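Local coordinates for histidine phosphotransfer protein (Medicago truncatula, PDB 4G78), which probably relays phosphoryl groups through an active histidine between cytokinin sensor histidine kinases and B-type response regulators, at residues S29-L34 with D41-V46; Q21-D26 with K128-Y133. One frame throughout, in Å; residues are numbered along the deposited sequence. Where two conformers were deposited one is given.

How the interactions relate
From the N terminus the chain runs down helix 6-20, turns through the loop at 21-26, forms the short helix 26-32 and then enters the long helix 41-66. Interaction 1 closes a short loop of six residues, none of them helical, by setting helix 26-32 against the first turns of helix 41-66. Interaction 2 closes a far larger one, bringing helix 110-145 back against the loop 21-26 after 101 mostly helical residues. Interaction 1 is nested inside that larger loop. The segments 21-26 and 29-34 almost follow each other, so two neighbouring pieces of the N-terminal part are fastened to two different long helices, with the contact centres about 13 Å apart.

Interaction 1. Residues S29-L34 with D41-V46; sequences SQLQKL and DFVIEV
The Phe42 ring meets Leu31 along its rim: Leu31 O lies at the edge, near the ring plane, 3.5 Å from Phe42 CD2, and water 1 also sits at the edge. One face carries Val46 CG2 from the next turn of Phe42's own helix, 3.6 Å above the plane and offset toward the rim. This is helix-helix packing in the all-helical HPt fold, where the last turn of helix 26-32 rests on the start of helix 41-66. Leu31 carries most of the contact from its side, and its two methyl branches diverge. Leu31 CD2 approaches the ring at Phe42 CE2 (3.8 Å), the two side chains crossing at about a right angle, while Leu31 CD1 reaches Val46 CG1 at 3.9 Å. Leu31 CB lies 3.9 Å from Val43 CG2 in the conformer given. Phe42 CG is anti to its own N (chi1 164°), which carries the ring out to the Leu31 carbonyl. An alanine in place of Leu31 would keep CB near Val43 but is likely to open a gap between the Phe42 rim and Val46 CG1, where the two methyls had been. Beyond this patch, in the conformer given, Asp41 forms a salt bridge to Lys142 of helix 110-145. No direct hydrogen bond joins the two segments; water 1 bridges them, donating to Leu31 O at 3.0 Å and accepting from Val43 N at 3.2 Å.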
ATOM      1  N   SER A  29       2.130 -11.581   2.220  1.00  9.00           N
ATOM      2  CA  SER A  29       1.882 -12.987   2.488  1.00  9.69           C
ATOM      3  C   SER A  29       2.125 -13.329   3.962  1.00 10.07           C
ATOM      4  O   SER A  29       1.386 -14.150   4.530  1.00 11.63           O
ATOM      5  CB  SER A  29       2.814 -13.847   1.602  1.00 10.30           C
ATOM      6  OG  SER A  29       2.677 -13.554   0.250  1.00 11.20           O
ATOM      7  N   GLN A  30       3.150 -12.768   4.539  1.00 10.13           N
ATOM      8  CA  GLN A  30       3.434 -13.003   5.990  1.00 11.50           C
ATOM      9  C   GLN A  30       2.273 -12.534   6.813  1.00 11.64           C
ATOM     10  O   GLN A  30       1.919 -13.172   7.811  1.00 14.88           O
ATOM     11  CB  GLN A  30       4.706 -12.324   6.404  1.00 13.11           C
ATOM     12  CG  GLN A  30       5.948 -12.861   5.761  1.00 15.63           C
ATOM     13  CD  GLN A  30       6.219 -14.271   6.016  1.00 19.23           C
ATOM     14  OE1 GLN A  30       5.946 -14.760   7.142  1.00 24.16           O
ATOM     15  NE2 GLN A  30       6.666 -15.033   5.070  1.00 23.06           N
ATOM     16  N   LEU A  31       1.706 -11.384   6.517  1.00 10.71           N
ATOM     17  CA  LEU A  31       0.514 -10.897   7.265  1.00 11.14           C
ATOM     18  C   LEU A  31      -0.614 -11.841   7.126  1.00 12.45           C
ATOM     19  O   LEU A  31      -1.437 -11.965   8.056  1.00 14.95           O
ATOM     20  CB  LEU A  31       0.158  -9.520   6.822  1.00 11.47           C
ATOM     21  CG  LEU A  31       1.120  -8.394   7.053  1.00 12.74           C
ATOM     22  CD1 LEU A  31       0.565  -7.091   6.437  1.00 16.57           C
ATOM     23  CD2 LEU A  31       1.485  -8.245   8.565  1.00 14.76           C
ATOM     24  N   GLN A  32      -0.803 -12.424   5.940  1.00 13.03           N
ATOM     25  CA  GLN A  32      -1.944 -13.265   5.648  1.00 16.92           C
ATOM     26  C   GLN A  32      -1.807 -14.689   6.147  1.00 20.49           C
ATOM     27  O   GLN A  32      -2.819 -15.413   6.175  1.00 29.61           O
ATOM     28  CB  GLN A  32      -2.162 -13.421   4.133  1.00 17.71           C
ATOM     29  CG  GLN A  32      -2.562 -12.174   3.530  1.00 19.97           C
ATOM     30  CD  GLN A  32      -2.976 -12.590   2.120  1.00 23.85           C
ATOM     31  OE1 GLN A  32      -4.172 -12.447   1.848  1.00 29.33           O
ATOM     32  NE2 GLN A  32      -2.037 -13.140   1.435  1.00 34.26           N
ATOM     33  N   LYS A  33      -0.620 -15.071   6.560  1.00 22.46           N
ATOM     34  CA  LYS A  33      -0.404 -16.513   6.836  1.00 33.83           C
ATOM     35  C   LYS A  33      -1.314 -16.976   7.914  1.00 28.32           C
ATOM     36  O   LYS A  33      -1.608 -16.196   8.887  1.00 22.82           O
ATOM     37  CB  LYS A  33       1.067 -16.732   7.100  1.00 41.63           C
ATOM     38  CG  LYS A  33       1.603 -16.073   8.374  1.00 49.21           C
ATOM     39  CD  LYS A  33       3.115 -16.369   8.521  1.00 66.25           C
ATOM     40  CE  LYS A  33       3.843 -15.081   8.935  1.00 71.08           C
ATOM     41  NZ  LYS A  33       4.719 -15.278  10.119  0.50 83.94           N
ATOM     42  N   LEU A  34      -1.811 -18.175   7.865  1.00 26.21           N
ATOM     43  CA  LEU A  34      -2.505 -18.796   8.962  1.00 26.33           C
ATOM     44  C   LEU A  34      -1.615 -18.700  10.275  1.00 30.21           C
ATOM     45  O   LEU A  34      -0.441 -19.035  10.160  1.00 55.98           O
ATOM     46  CB  LEU A  34      -2.965 -20.157   8.752  1.00 34.99           C
ATOM     47  CG  LEU A  34      -4.268 -20.482   8.061  1.00 41.32           C
ATOM     48  CD1 LEU A  34      -4.267 -21.940   7.637  1.00 49.14           C
ATOM     49  CD2 LEU A  34      -5.505 -20.137   8.872  1.00 60.00           C
ATOM     50  N   ASP A  41      -8.934 -10.861   9.525  0.60 16.52           N
ATOM     51  CA  ASP A  41      -9.117  -9.464   9.878  0.60 14.84           C
ATOM     52  C   ASP A  41      -7.823  -8.910  10.432  0.60 15.30           C
ATOM     53  O   ASP A  41      -7.776  -7.772  10.307  0.60 17.08           O
ATOM     54  CB  ASP A  41     -10.304  -9.324  10.781  0.60 15.06           C
ATOM     55  CG  ASP A  41     -11.627  -9.700  10.281  0.60 19.50           C
ATOM     56  OD1 ASP A  41     -11.947  -9.633   9.089  0.60 28.79           O
ATOM     57  OD2 ASP A  41     -12.541 -10.006  11.121  0.60 21.87           O
ATOM     58  N   PHE A  42      -6.827  -9.813  10.735  1.00 17.99           N
ATOM     59  CA  PHE A  42      -5.626  -9.173  11.197  1.00 14.88           C
ATOM     60  C   PHE A  42      -5.044  -8.304  10.100  1.00 11.90           C
ATOM     61  O   PHE A  42      -4.633  -7.174  10.305  1.00 11.49           O
ATOM     62  CB  PHE A  42      -4.618 -10.289  11.680  1.00 13.52           C
ATOM     63  CG  PHE A  42      -3.219  -9.799  11.812  1.00 10.82           C
ATOM     64  CD1 PHE A  42      -2.833  -8.888  12.786  1.00 10.47           C
ATOM     65  CD2 PHE A  42      -2.266 -10.253  10.938  1.00 12.14           C
ATOM     66  CE1 PHE A  42      -1.483  -8.541  12.888  1.00 11.10           C
ATOM     67  CE2 PHE A  42      -0.950  -9.881  11.056  1.00 13.21           C
ATOM     68  CZ  PHE A  42      -0.560  -9.036  12.032  1.00 11.37           C
ATOM     69  N   VAL A  43      -4.978  -8.856   8.877  1.00 11.97           N
ATOM     70  CA  VAL A  43      -4.399  -8.073   7.764  0.51 11.56           C
ATOM     71  C   VAL A  43      -5.218  -6.843   7.482  1.00 10.40           C
ATOM     72  O   VAL A  43      -4.658  -5.797   7.163  1.00 10.74           O
ATOM     73  CB  VAL A  43      -4.104  -8.988   6.530  0.51 12.43           C
ATOM     74  CG1 VAL A  43      -5.333  -9.590   5.861  0.51 14.47           C
ATOM     75  CG2 VAL A  43      -3.231  -8.277   5.479  0.51 12.13           C
ATOM     76  N   ILE A  44      -6.554  -6.924   7.596  1.00 11.36           N
ATOM     77  CA  ILE A  44      -7.408  -5.760   7.399  1.00 11.72           C
ATOM     78  C   ILE A  44      -7.093  -4.701   8.445  1.00 11.26           C
ATOM     79  O   ILE A  44      -7.022  -3.517   8.126  1.00 12.40           O
ATOM     80  CB  ILE A  44      -8.917  -6.107   7.336  1.00 14.53           C
ATOM     81  CG1 ILE A  44      -9.180  -7.101   6.194  1.00 17.56           C
ATOM     82  CG2 ILE A  44      -9.772  -4.870   7.256  1.00 18.51           C
ATOM     83  CD1 ILE A  44     -10.586  -7.635   6.098  1.00 19.06           C
ATOM     84  N   GLU A  45      -6.938  -5.123   9.709  1.00 11.22           N
ATOM     85  CA  GLU A  45      -6.622  -4.192  10.797  1.00 11.68           C
ATOM     86  C   GLU A  45      -5.291  -3.456  10.491  1.00 10.90           C
ATOM     87  O   GLU A  45      -5.180  -2.245  10.668  1.00 12.51           O
ATOM     88  CB  GLU A  45      -6.618  -4.806  12.154  1.00 13.74           C
ATOM     89  CG  GLU A  45      -7.968  -5.370  12.567  1.00 18.21           C
ATOM     90  CD  GLU A  45      -9.203  -4.459  12.547  1.00 20.52           C
ATOM     91  OE1 GLU A  45      -9.276  -3.696  13.537  1.00 32.49           O
ATOM     92  OE2 GLU A  45      -9.991  -4.554  11.605  1.00 37.23           O
ATOM     93  N   VAL A  46      -4.287  -4.243  10.127  1.00  9.36           N
ATOM     94  CA  VAL A  46      -2.968  -3.678   9.794  1.00  8.70           C
ATOM     95  C   VAL A  46      -3.108  -2.695   8.620  1.00  9.08           C
ATOM     96  O   VAL A  46      -2.547  -1.586   8.682  1.00  9.36           O
ATOM     97  CB  VAL A  46      -1.980  -4.771   9.466  1.00  8.39           C
ATOM     98  CG1 VAL A  46      -0.721  -4.227   8.828  1.00  9.02           C
ATOM     99  CG2 VAL A  46      -1.609  -5.583  10.712  1.00 10.22           C
TER
HETATM  100  O   HOH W   1      -4.459 -11.977   8.435  0.58 14.08           O

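Interaction 2. Residues Q21-D26 with K128-Y133; sequences QGYLDD and KNNLKY
Leu24 and Leu131 meet by one methyl each, Leu24 CD2 lying 4.2 Å from Leu131 CD2, a loose touch between obliquely crossing side chains. Both leucines take the same shape: CG is anti to the carbonyl carbon (chi1 -60° in Leu24, -75° in Leu131), and chi2 is close to 180°. The consequence differs, because CB of Leu24 already points at the helix, whereas that of Leu131 leaves its backbone to the side and only the branched end swings in to the contact. Met18 of helix 6-20 touches both leucines, and Met47 and Phe51 of helix 41-66 pack on Leu131, which places the pair among three helices. Beside it, Asn130 brings the ND2 end of its amide over one face of the Tyr23 ring, which also has a cation-pi contact with Arg93; Asn130 ND2 stands 4.2 Å above the plane, offset toward the rim and 4.3 Å from Tyr23 CZ. That nitrogen is already hydrogen-bonded to Leu126 O one turn earlier in its own helix, which helps fix the amide's rotation. No hydrogen bond links the two segments. Both ends of the loop are capped: Gly22, with positive phi, closes helix 6-20, and Asp25 stands at the start of helix 26-32, its side chain capping a backbone N. The result is a Schellman motif followed by an N-cap, joining helices 6-20 and 26-32, with the linking loop packed on helix 110-145 of the HPt helical bundle.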
ATOM      1  N   GLN A  21       1.565  -8.569 -10.810  1.00  7.96           N
ATOM      2  CA  GLN A  21       1.774  -7.201 -11.266  1.00  8.16           C
ATOM      3  C   GLN A  21       2.611  -6.367 -10.299  1.00  8.31           C
ATOM      4  O   GLN A  21       2.887  -5.205 -10.559  1.00  9.38           O
ATOM      5  CB  GLN A  21       0.454  -6.564 -11.628  1.00  8.79           C
ATOM      6  CG  GLN A  21      -0.121  -7.104 -12.931  1.00  9.38           C
ATOM      7  CD  GLN A  21       0.696  -6.633 -14.121  1.00  9.95           C
ATOM      8  OE1 GLN A  21       0.661  -5.412 -14.406  1.00 12.94           O
ATOM      9  NE2 GLN A  21       1.418  -7.490 -14.777  1.00  9.80           N
ATOM     10  N   GLY A  22       3.015  -6.948  -9.171  1.00  8.37           N
ATOM     11  CA  GLY A  22       3.973  -6.293  -8.287  1.00  8.80           C
ATOM     12  C   GLY A  22       3.382  -5.389  -7.233  1.00  8.05           C
ATOM     13  O   GLY A  22       4.148  -4.686  -6.566  1.00  8.64           O
ATOM     14  N   TYR A  23       2.067  -5.372  -7.067  1.00  7.91           N
ATOM     15  CA  TYR A  23       1.455  -4.561  -6.028  1.00  7.92           C
ATOM     16  C   TYR A  23       1.832  -5.034  -4.632  1.00  7.60           C
ATOM     17  O   TYR A  23       1.911  -4.231  -3.700  1.00  8.44           O
ATOM     18  CB  TYR A  23      -0.055  -4.532  -6.166  1.00  8.32           C
ATOM     19  CG  TYR A  23      -0.549  -3.792  -7.356  1.00  8.47           C
ATOM     20  CD1 TYR A  23      -0.426  -2.388  -7.399  1.00 10.35           C
ATOM     21  CD2 TYR A  23      -1.055  -4.410  -8.482  1.00  9.73           C
ATOM     22  CE1 TYR A  23      -0.805  -1.677  -8.509  1.00 11.94           C
ATOM     23  CE2 TYR A  23      -1.471  -3.688  -9.543  1.00 12.19           C
ATOM     24  CZ  TYR A  23      -1.326  -2.282  -9.546  1.00 13.59           C
ATOM     25  OH  TYR A  23      -1.755  -1.541 -10.614  1.00 19.55           O
ATOM     26  N   LEU A  24       1.953  -6.362  -4.474  1.00  7.52           N
ATOM     27  CA  LEU A  24       2.195  -7.010  -3.194  1.00  7.74           C
ATOM     28  C   LEU A  24       3.441  -7.857  -3.301  1.00  7.32           C
ATOM     29  O   LEU A  24       3.737  -8.405  -4.361  1.00  8.35           O
ATOM     30  CB  LEU A  24       1.019  -7.944  -2.849  1.00  8.10           C
ATOM     31  CG  LEU A  24      -0.326  -7.242  -2.738  1.00  8.71           C
ATOM     32  CD1 LEU A  24      -1.434  -8.288  -2.570  1.00 10.16           C
ATOM     33  CD2 LEU A  24      -0.328  -6.209  -1.644  1.00 10.04           C
ATOM     34  N   ASP A  25       4.130  -8.003  -2.169  1.00  7.88           N
ATOM     35  CA  ASP A  25       5.239  -8.914  -2.033  1.00  7.84           C
ATOM     36  C   ASP A  25       5.069  -9.775  -0.784  1.00  7.63           C
ATOM     37  O   ASP A  25       4.058  -9.717  -0.093  1.00  8.17           O
ATOM     38  CB  ASP A  25       6.593  -8.162  -2.053  1.00  8.95           C
ATOM     39  CG  ASP A  25       6.849  -7.260  -0.856  1.00  9.72           C
ATOM     40  OD1 ASP A  25       6.542  -7.648   0.289  1.00  9.86           O
ATOM     41  OD2 ASP A  25       7.325  -6.148  -1.056  1.00 14.35           O
ATOM     42  N   ASP A  26       6.066 -10.610  -0.533  1.00  7.99           N
ATOM     43  CA  ASP A  26       5.933 -11.620   0.496  1.00  8.34           C
ATOM     44  C   ASP A  26       5.645 -11.062   1.898  1.00  8.22           C
ATOM     45  O   ASP A  26       5.128 -11.799   2.722  1.00  9.30           O
ATOM     46  CB  ASP A  26       7.213 -12.477   0.582  1.00  9.67           C
ATOM     47  CG  ASP A  26       6.987 -13.710   1.439  1.00 10.04           C
ATOM     48  OD1 ASP A  26       6.166 -14.568   1.022  1.00 11.16           O
ATOM     49  OD2 ASP A  26       7.630 -13.836   2.483  1.00 11.44           O
ATOM     50  N   LYS A 128      -4.567   0.699  -2.710  1.00  9.61           N
ATOM     51  CA  LYS A 128      -5.691   0.752  -1.765  1.00 10.28           C
ATOM     52  C   LYS A 128      -6.946   0.218  -2.428  1.00 10.25           C
ATOM     53  O   LYS A 128      -7.697  -0.570  -1.835  1.00 10.92           O
ATOM     54  CB  LYS A 128      -5.881   2.176  -1.265  1.00 10.99           C
ATOM     55  CG  LYS A 128      -7.018   2.284  -0.282  1.00 12.29           C
ATOM     56  CD  LYS A 128      -7.158   3.616   0.355  1.00 14.33           C
ATOM     57  CE  LYS A 128      -8.174   3.687   1.445  1.00 22.13           C
ATOM     58  NZ  LYS A 128      -8.493   5.062   1.852  1.00 30.47           N
ATOM     59  N   ASN A 129      -7.231   0.648  -3.667  1.00 10.39           N
ATOM     60  CA  ASN A 129      -8.466   0.177  -4.339  1.00 11.72           C
ATOM     61  C   ASN A 129      -8.413  -1.346  -4.572  1.00 10.66           C
ATOM     62  O   ASN A 129      -9.446  -2.029  -4.368  1.00 11.69           O
ATOM     63  CB  ASN A 129      -8.669   0.906  -5.594  1.00 13.31           C
ATOM     64  CG  ASN A 129      -9.117   2.354  -5.288  1.00 17.75           C
ATOM     65  OD1 ASN A 129      -9.622   2.698  -4.219  1.00 32.06           O
ATOM     66  ND2 ASN A 129      -8.906   3.145  -6.266  1.00 23.65           N
ATOM     67  N   ASN A 130      -7.284  -1.854  -4.953  1.00  9.92           N
ATOM     68  CA  ASN A 130      -7.160  -3.314  -5.192  1.00  9.33           C
ATOM     69  C   ASN A 130      -7.274  -4.077  -3.861  1.00  8.72           C
ATOM     70  O   ASN A 130      -7.921  -5.146  -3.836  1.00  9.03           O
ATOM     71  CB  ASN A 130      -5.908  -3.629  -5.942  1.00  9.79           C
ATOM     72  CG  ASN A 130      -6.025  -3.430  -7.442  1.00 11.92           C
ATOM     73  OD1 ASN A 130      -6.820  -4.091  -8.083  1.00 12.98           O
ATOM     74  ND2 ASN A 130      -5.320  -2.524  -8.018  1.00 25.20           N
ATOM     75  N   LEU A 131      -6.678  -3.606  -2.782  1.00  8.81           N
ATOM     76  CA  LEU A 131      -6.828  -4.253  -1.502  1.00  9.26           C
ATOM     77  C   LEU A 131      -8.233  -4.187  -0.988  1.00  9.37           C
ATOM     78  O   LEU A 131      -8.754  -5.157  -0.426  1.00  9.85           O
ATOM     79  CB  LEU A 131      -5.890  -3.654  -0.435  1.00  9.81           C
ATOM     80  CG  LEU A 131      -4.437  -4.068  -0.592  1.00 10.77           C
ATOM     81  CD1 LEU A 131      -3.598  -3.269   0.410  1.00 16.02           C
ATOM     82  CD2 LEU A 131      -4.268  -5.579  -0.463  1.00 15.16           C
ATOM     83  N   LYS A 132      -8.926  -3.055  -1.149  1.00 10.30           N
ATOM     84  CA  LYS A 132     -10.310  -2.953  -0.718  0.53 11.76           C
ATOM     85  C   LYS A 132     -11.149  -4.007  -1.412  1.00 10.11           C
ATOM     86  O   LYS A 132     -12.082  -4.565  -0.820  1.00 10.39           O
ATOM     87  CB  LYS A 132     -10.847  -1.531  -0.949  0.53 13.78           C
ATOM     88  CG  LYS A 132     -10.436  -0.549   0.151  0.53 18.25           C
ATOM     89  CD  LYS A 132     -11.185   0.793   0.067  0.53 27.16           C
ATOM     90  CE  LYS A 132     -11.918   1.039   1.382  0.53 34.35           C
ATOM     91  NZ  LYS A 132     -11.604   2.418   1.936  0.53 36.86           N
ATOM     92  N   TYR A 133     -10.884  -4.277  -2.675  1.00  9.94           N
ATOM     93  CA  TYR A 133     -11.615  -5.350  -3.394  1.00  9.34           C
ATOM     94  C   TYR A 133     -11.315  -6.706  -2.825  1.00  8.90           C
ATOM     95  O   TYR A 133     -12.229  -7.520  -2.596  1.00  9.34           O
ATOM     96  CB  TYR A 133     -11.293  -5.228  -4.874  1.00 10.16           C
ATOM     97  CG  TYR A 133     -12.070  -6.211  -5.726  1.00  9.39           C
ATOM     98  CD1 TYR A 133     -13.476  -6.258  -5.676  1.00 10.25           C
ATOM     99  CD2 TYR A 133     -11.460  -7.065  -6.608  1.00 11.24           C
ATOM    100  CE1 TYR A 133     -14.173  -7.156  -6.460  1.00 10.59           C
ATOM    101  CE2 TYR A 133     -12.196  -7.924  -7.403  1.00 11.54           C
ATOM    102  CZ  TYR A 133     -13.572  -7.966  -7.310  1.00 10.05           C
ATOM    103  OH  TYR A 133     -14.247  -8.842  -8.120  1.00 11.77           O
TER